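Local coordinates for copper-containing nitrite reductase (Hyphomicrobium denitrificans 1NES1, PDB 6TFO) that reduces nitrite to nitric oxide at copper centres, probably with electrons delivered by a cytochrome c, at the interface of chains A and B. Residues are numbered along the deposited sequence; one frame, centred on the assembly and turned at random. Chains: chain A/B, Copper-containing nitrite reductase.

Contact 1: the interface of chains A and B. Residues chain A 420-422, 425-426; chain B 269, 321-322, 324, 362.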
ATOM      1  N   ALA A 420     -21.091   9.212 -28.298  1.00 39.29           N
ATOM      2  CA  ALA A 420     -20.363   9.198 -26.999  1.00 41.20           C
ATOM      3  C   ALA A 420     -18.879   9.003 -27.339  1.00 37.24           C
ATOM      4  O   ALA A 420     -18.418   7.847 -27.351  1.00 37.66           O
ATOM      5  CB  ALA A 420     -20.902   8.136 -26.059  1.00 36.87           C
ATOM      6  N   LEU A 421     -18.198  10.084 -27.717  1.00 34.45           N
ATOM      7  CA  LEU A 421     -17.057  10.033 -28.666  1.00 38.93           C
ATOM      8  C   LEU A 421     -15.760   9.581 -27.993  1.00 39.70           C
ATOM      9  O   LEU A 421     -14.800   9.295 -28.755  1.00 41.61           O
ATOM     10  CB  LEU A 421     -16.881  11.394 -29.348  1.00 41.68           C
ATOM     11  CG  LEU A 421     -17.830  11.662 -30.525  1.00 43.04           C
ATOM     12  CD1 LEU A 421     -17.610  13.060 -31.057  1.00 41.15           C
ATOM     13  CD2 LEU A 421     -17.640  10.628 -31.630  1.00 40.36           C
ATOM     14  N   SER A 422     -15.725   9.483 -26.662  1.00 35.43           N
ATOM     15  CA  SER A 422     -14.609   8.817 -25.944  1.00 39.01           C
ATOM     16  C   SER A 422     -14.468   7.393 -26.498  1.00 39.20           C
ATOM     17  O   SER A 422     -13.359   6.842 -26.448  1.00 35.89           O
ATOM     18  CB  SER A 422     -14.796   8.847 -24.452  1.00 40.66           C
ATOM     19  OG  SER A 422     -14.571  10.163 -23.943  1.00 40.28           O
ATOM     20  N   ASP A 425     -11.654   6.305 -28.827  1.00 44.24           N
ATOM     21  CA  ASP A 425     -10.378   5.918 -28.181  1.00 45.47           C
ATOM     22  C   ASP A 425     -10.462   4.473 -27.657  1.00 40.81           C
ATOM     23  O   ASP A 425      -9.495   4.060 -27.058  1.00 47.70           O
ATOM     24  CB  ASP A 425     -10.013   6.954 -27.115  1.00 48.92           C
ATOM     25  CG  ASP A 425      -9.936   8.379 -27.648  1.00 51.63           C
ATOM     26  OD1 ASP A 425      -9.264   8.581 -28.655  1.00 54.80           O
ATOM     27  OD2 ASP A 425     -10.534   9.281 -27.031  1.00 62.55           O
ATOM     28  N   HIS A 426     -11.539   3.718 -27.912  1.00 39.21           N
ATOM     29  CA  HIS A 426     -11.693   2.276 -27.537  1.00 40.63           C
ATOM     30  C   HIS A 426     -12.016   1.387 -28.754  1.00 43.15           C
ATOM     31  O   HIS A 426     -12.471   0.229 -28.527  1.00 40.24           O
ATOM     32  CB  HIS A 426     -12.772   2.081 -26.462  1.00 40.28           C
ATOM     33  CG  HIS A 426     -12.443   2.696 -25.136  1.00 40.35           C
ATOM     34  ND1 HIS A 426     -11.865   1.976 -24.118  1.00 39.10           N
ATOM     35  CD2 HIS A 426     -12.659   3.942 -24.656  1.00 39.18           C
ATOM     36  CE1 HIS A 426     -11.709   2.766 -23.075  1.00 45.18           C
ATOM     37  NE2 HIS A 426     -12.196   3.980 -23.377  1.00 40.65           N
TER
ATOM     38  N   PRO B 269     -13.110  14.245 -28.544  1.00 43.54           N
ATOM     39  CA  PRO B 269     -13.691  14.255 -27.198  1.00 45.26           C
ATOM     40  C   PRO B 269     -13.091  15.368 -26.321  1.00 44.09           C
ATOM     41  O   PRO B 269     -13.812  15.949 -25.553  1.00 45.79           O
ATOM     42  CB  PRO B 269     -13.350  12.876 -26.624  1.00 45.30           C
ATOM     43  CG  PRO B 269     -13.113  12.004 -27.840  1.00 46.57           C
ATOM     44  CD  PRO B 269     -12.584  12.929 -28.925  1.00 44.49           C
ATOM     45  N   LEU B 321     -11.591  11.128 -18.855  1.00 44.90           N
ATOM     46  CA  LEU B 321     -12.227  11.445 -20.157  1.00 45.88           C
ATOM     47  C   LEU B 321     -12.467  10.145 -20.943  1.00 43.73           C
ATOM     48  O   LEU B 321     -13.622   9.895 -21.263  1.00 45.60           O
ATOM     49  CB  LEU B 321     -11.351  12.447 -20.919  1.00 44.86           C
ATOM     50  CG  LEU B 321     -11.848  12.820 -22.311  1.00 41.83           C
ATOM     51  CD1 LEU B 321     -13.229  13.442 -22.250  1.00 38.43           C
ATOM     52  CD2 LEU B 321     -10.852  13.735 -23.025  1.00 43.29           C
ATOM     53  N   ILE B 322     -11.443   9.333 -21.206  1.00 40.96           N
ATOM     54  CA  ILE B 322     -11.586   8.106 -22.049  1.00 46.60           C
ATOM     55  C   ILE B 322     -12.379   7.024 -21.316  1.00 43.62           C
ATOM     56  O   ILE B 322     -12.894   6.130 -22.023  1.00 47.24           O
ATOM     57  CB  ILE B 322     -10.228   7.581 -22.569  1.00 51.50           C
ATOM     58  CG1 ILE B 322      -9.331   7.054 -21.443  1.00 61.76           C
ATOM     59  CG2 ILE B 322      -9.536   8.655 -23.402  1.00 49.18           C
ATOM     60  CD1 ILE B 322      -8.234   6.083 -21.865  1.00 66.12           C
ATOM     61  N   GLU B 324     -14.989   7.889 -19.247  1.00 44.47           N
ATOM     62  CA  GLU B 324     -16.348   8.472 -19.104  1.00 47.62           C
ATOM     63  C   GLU B 324     -16.678   8.603 -17.617  1.00 47.44           C
ATOM     64  O   GLU B 324     -17.740   8.112 -17.198  1.00 44.17           O
ATOM     65  CB  GLU B 324     -17.374   7.596 -19.838  1.00 46.25           C
ATOM     66  CG  GLU B 324     -17.013   7.372 -21.301  1.00 48.66           C
ATOM     67  CD  GLU B 324     -18.073   6.699 -22.157  1.00 50.69           C
ATOM     68  OE1 GLU B 324     -19.228   6.613 -21.690  1.00 48.21           O
ATOM     69  OE2 GLU B 324     -17.742   6.272 -23.292  1.00 47.29           O
ATOM     70  N   ASN B 362     -20.020  12.542 -23.926  1.00 37.99           N
ATOM     71  CA  ASN B 362     -20.262  11.095 -23.667  1.00 40.75           C
ATOM     72  C   ASN B 362     -21.675  10.769 -23.168  1.00 41.32           C
ATOM     73  O   ASN B 362     -22.134   9.644 -23.498  1.00 45.67           O
ATOM     74  CB  ASN B 362     -19.202  10.536 -22.717  1.00 41.27           C
ATOM     75  CG  ASN B 362     -17.858  10.487 -23.408  1.00 47.05           C
ATOM     76  OD1 ASN B 362     -17.782  10.020 -24.547  1.00 43.63           O
ATOM     77  ND2 ASN B 362     -16.809  10.963 -22.751  1.00 44.88           N
TER
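A:Ser422 and B:Asn362 meet through paired hydrogen bonds that use both ends of the asparagine amide. The backbone N of A:Ser422 donates to the amide oxygen OD1 of B:Asn362 (3.0 Å), lying in the carbonyl plane on a lone pair. The amide nitrogen ND2 of B:Asn362 returns a bond to the hydroxyl OG of A:Ser422 (2.7 Å), with its partner near the amide plane. Asparagine suits this place because one short, flat group offers acceptor and donor side by side, and the two bonds together fix its rotation. The serine hydroxyl accepts from that amide while donating to the carbonyl O of B:Leu321 (2.9 Å), which it approaches from above the carbonyl plane. OG can do so because it lies anti to its own carbonyl carbon (chi1 -73°), beside the backbone N that grips OD1.

Farther along the 3-10 helix 421-426, the ring nitrogen NE2 of A:His426 donates to the carbonyl O of B:Ile322 (2.6 Å). The acceptor is close to the imidazole plane, although the donor stands above the carbonyl plane. Both backbone acceptors belong to the last turn of helix 318-323, where carbonyls commonly lack partners within the helix. B:Glu324, with left-handed backbone torsions just beyond that helix, brings its carboxylate near A:Ser422 CB and might polarise the imidazole weakly.

Aliphatic groups pack around these bonds. The compact ring of B:Pro269, at the start of helix 268-274, lies against the A:Leu421–A:Ser422 peptide. The methyl CG2 of B:Ile322 and the ring carbon CG of B:Pro269 each come within 3.8 Å of the carboxylate OD2 of A:Asp425.

Contact 2: the interface of chains A and B. Residues chain A 377, 388, 390-391, 393-394; chain B 380-382.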
ATOM      1  N   VAL A 377     -35.277   7.602 -40.146  1.00 40.98           N
ATOM      2  CA  VAL A 377     -34.874   6.779 -38.972  1.00 40.46           C
ATOM      3  C   VAL A 377     -36.101   5.987 -38.500  1.00 40.98           C
ATOM      4  O   VAL A 377     -37.089   6.626 -38.078  1.00 40.23           O
ATOM      5  CB  VAL A 377     -34.327   7.662 -37.839  1.00 39.57           C
ATOM      6  CG1 VAL A 377     -34.070   6.845 -36.597  1.00 40.63           C
ATOM      7  CG2 VAL A 377     -33.084   8.424 -38.248  1.00 39.99           C
ATOM      8  N   LEU A 388     -39.135   8.707 -38.728  1.00 39.64           N
ATOM      9  CA  LEU A 388     -38.801  10.119 -38.434  1.00 40.31           C
ATOM     10  C   LEU A 388     -37.875  10.603 -39.549  1.00 41.63           C
ATOM     11  O   LEU A 388     -37.266   9.750 -40.243  1.00 40.91           O
ATOM     12  CB  LEU A 388     -38.139  10.218 -37.056  1.00 47.32           C
ATOM     13  CG  LEU A 388     -39.020   9.799 -35.872  1.00 46.72           C
ATOM     14  CD1 LEU A 388     -38.205   9.348 -34.680  1.00 51.17           C
ATOM     15  CD2 LEU A 388     -39.897  10.944 -35.438  1.00 47.19           C
ATOM     16  N   GLY A 390     -35.059  13.685 -41.254  1.00 39.24           N
ATOM     17  CA  GLY A 390     -34.051  14.735 -41.022  1.00 48.99           C
ATOM     18  C   GLY A 390     -33.506  14.667 -39.605  1.00 49.11           C
ATOM     19  O   GLY A 390     -33.721  15.635 -38.834  1.00 57.37           O
ATOM     20  N   VAL A 391     -32.863  13.539 -39.279  1.00 50.86           N
ATOM     21  CA  VAL A 391     -32.334  13.184 -37.922  1.00 52.13           C
ATOM     22  C   VAL A 391     -30.802  13.058 -37.981  1.00 49.18           C
ATOM     23  O   VAL A 391     -30.326  12.249 -38.806  1.00 48.39           O
ATOM     24  CB  VAL A 391     -32.981  11.883 -37.394  1.00 49.68           C
ATOM     25  CG1 VAL A 391     -32.274  11.358 -36.148  1.00 49.72           C
ATOM     26  CG2 VAL A 391     -34.460  12.069 -37.107  1.00 49.34           C
ATOM     27  N   THR A 393     -28.706  12.099 -35.276  1.00 39.61           N
ATOM     28  CA  THR A 393     -28.176  11.080 -34.333  1.00 39.47           C
ATOM     29  C   THR A 393     -29.337  10.346 -33.640  1.00 38.11           C
ATOM     30  O   THR A 393     -30.267  11.034 -33.125  1.00 38.81           O
ATOM     31  CB  THR A 393     -27.255  11.759 -33.309  1.00 40.02           C
ATOM     32  OG1 THR A 393     -26.180  12.455 -33.955  1.00 34.61           O
ATOM     33  CG2 THR A 393     -26.694  10.770 -32.322  1.00 40.17           C
ATOM     34  N   VAL A 394     -29.268   9.015 -33.562  1.00 37.59           N
ATOM     35  CA  VAL A 394     -30.351   8.199 -32.933  1.00 43.44           C
ATOM     36  C   VAL A 394     -29.785   7.281 -31.846  1.00 40.16           C
ATOM     37  O   VAL A 394     -28.875   6.492 -32.144  1.00 44.20           O
ATOM     38  CB  VAL A 394     -31.134   7.398 -33.990  1.00 49.71           C
ATOM     39  CG1 VAL A 394     -30.212   6.656 -34.948  1.00 46.41           C
ATOM     40  CG2 VAL A 394     -32.153   6.449 -33.343  1.00 48.45           C
TER
ATOM     41  N   LEU B 380     -35.776  13.286 -31.547  1.00 43.18           N
ATOM     42  CA  LEU B 380     -34.464  13.098 -32.215  1.00 40.11           C
ATOM     43  C   LEU B 380     -34.118  14.366 -32.992  1.00 40.21           C
ATOM     44  O   LEU B 380     -33.249  14.301 -33.874  1.00 41.30           O
ATOM     45  CB  LEU B 380     -34.507  11.844 -33.099  1.00 42.20           C
ATOM     46  CG  LEU B 380     -34.854  10.541 -32.352  1.00 49.56           C
ATOM     47  CD1 LEU B 380     -34.842   9.318 -33.269  1.00 49.65           C
ATOM     48  CD2 LEU B 380     -33.888  10.315 -31.193  1.00 58.79           C
ATOM     49  N   GLY B 381     -34.748  15.486 -32.638  1.00 40.33           N
ATOM     50  CA  GLY B 381     -34.527  16.793 -33.283  1.00 43.42           C
ATOM     51  C   GLY B 381     -35.101  16.847 -34.694  1.00 44.33           C
ATOM     52  O   GLY B 381     -34.595  17.670 -35.518  1.00 46.39           O
ATOM     53  N   SER B 382     -36.080  15.984 -34.997  1.00 41.54           N
ATOM     54  CA  SER B 382     -36.833  16.035 -36.276  1.00 42.21           C
ATOM     55  C   SER B 382     -37.777  17.237 -36.211  1.00 44.39           C
ATOM     56  O   SER B 382     -38.599  17.345 -35.283  1.00 45.93           O
ATOM     57  CB  SER B 382     -37.580  14.773 -36.634  1.00 43.56           C
ATOM     58  OG  SER B 382     -38.262  14.948 -37.879  1.00 45.20           O
TER
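The 3-10 helix 379-381 of chain B and the residue after it meet the short strands 376-377, 388-389 and 393-396 of chain A, together with the link through A:Gly390 and A:Val391. B:Leu380 pushes its side chain among the chain A residues as an apolar plug, and chain A covers 76 Å² of its surface, more than for any other residue of the patch.

Each part of the leucine has its own neighbours. Its CD1 methyl reaches CD1 of A:Leu388 (3.6 Å) and CG2 of A:Val394 (3.9 Å), with CG1 of A:Val377 a little beyond (4.2 Å). The two leucines cross at about a right angle, touching methyl to methyl. CD1 gains this reach because the side chain is extended, with CD1 anti to CA (chi2 -178°). The other branch, CD2, turns towards the backbone carbonyl O of A:Thr393. Nearer the backbone, CB of B:Leu380 rests on the forked end of A:Val391, 3.8 Å from CG1 and 4.0 Å from CG2, so both valine methyls support it. A:Val394 holds CG2 anti to its backbone N, with CG1 in the crowded position (chi1 48°), and CG2 is the methyl that meets the plug.

The residue types fit these tasks. Beta-branched valines are at home in strands and offer short, stiff walls, whereas leucine has the length to touch several of them at once. A:Gly390 and B:Gly381 come near each other, carbonyl O to carbonyl O, and both have positive phi, which glycine adopts easily; B:Leu380 shares it (phi 62°), unusually for a residue with a side chain. B:Ser382 adds its CB near A:Val391. With no polar pair in bonding reach, the contact relies on shape and burial of hydrocarbon.

In the fold, both sides belong to the C-terminal cupredoxin domain, where short strands of one subunit meet a 3-10 turn from the same region of its neighbour.

About 22 Å separates the centres of contact 1 and contact 2, and they share no residues. They combine different forces along one A–B interface: contact 1 is chiefly polar and directional, contact 2 apolar. The A–B interface as a whole is not an exact two-fold, as expected for a homotrimer in which each subunit presents different surfaces to its two neighbours. A:Ala420 directly follows His419, which in this family completes the type 2 catalytic copper site with two histidines of an adjacent subunit. Contact 1 therefore likely steadies the region of that shared site, while contact 2 may add to the hold between the subunits.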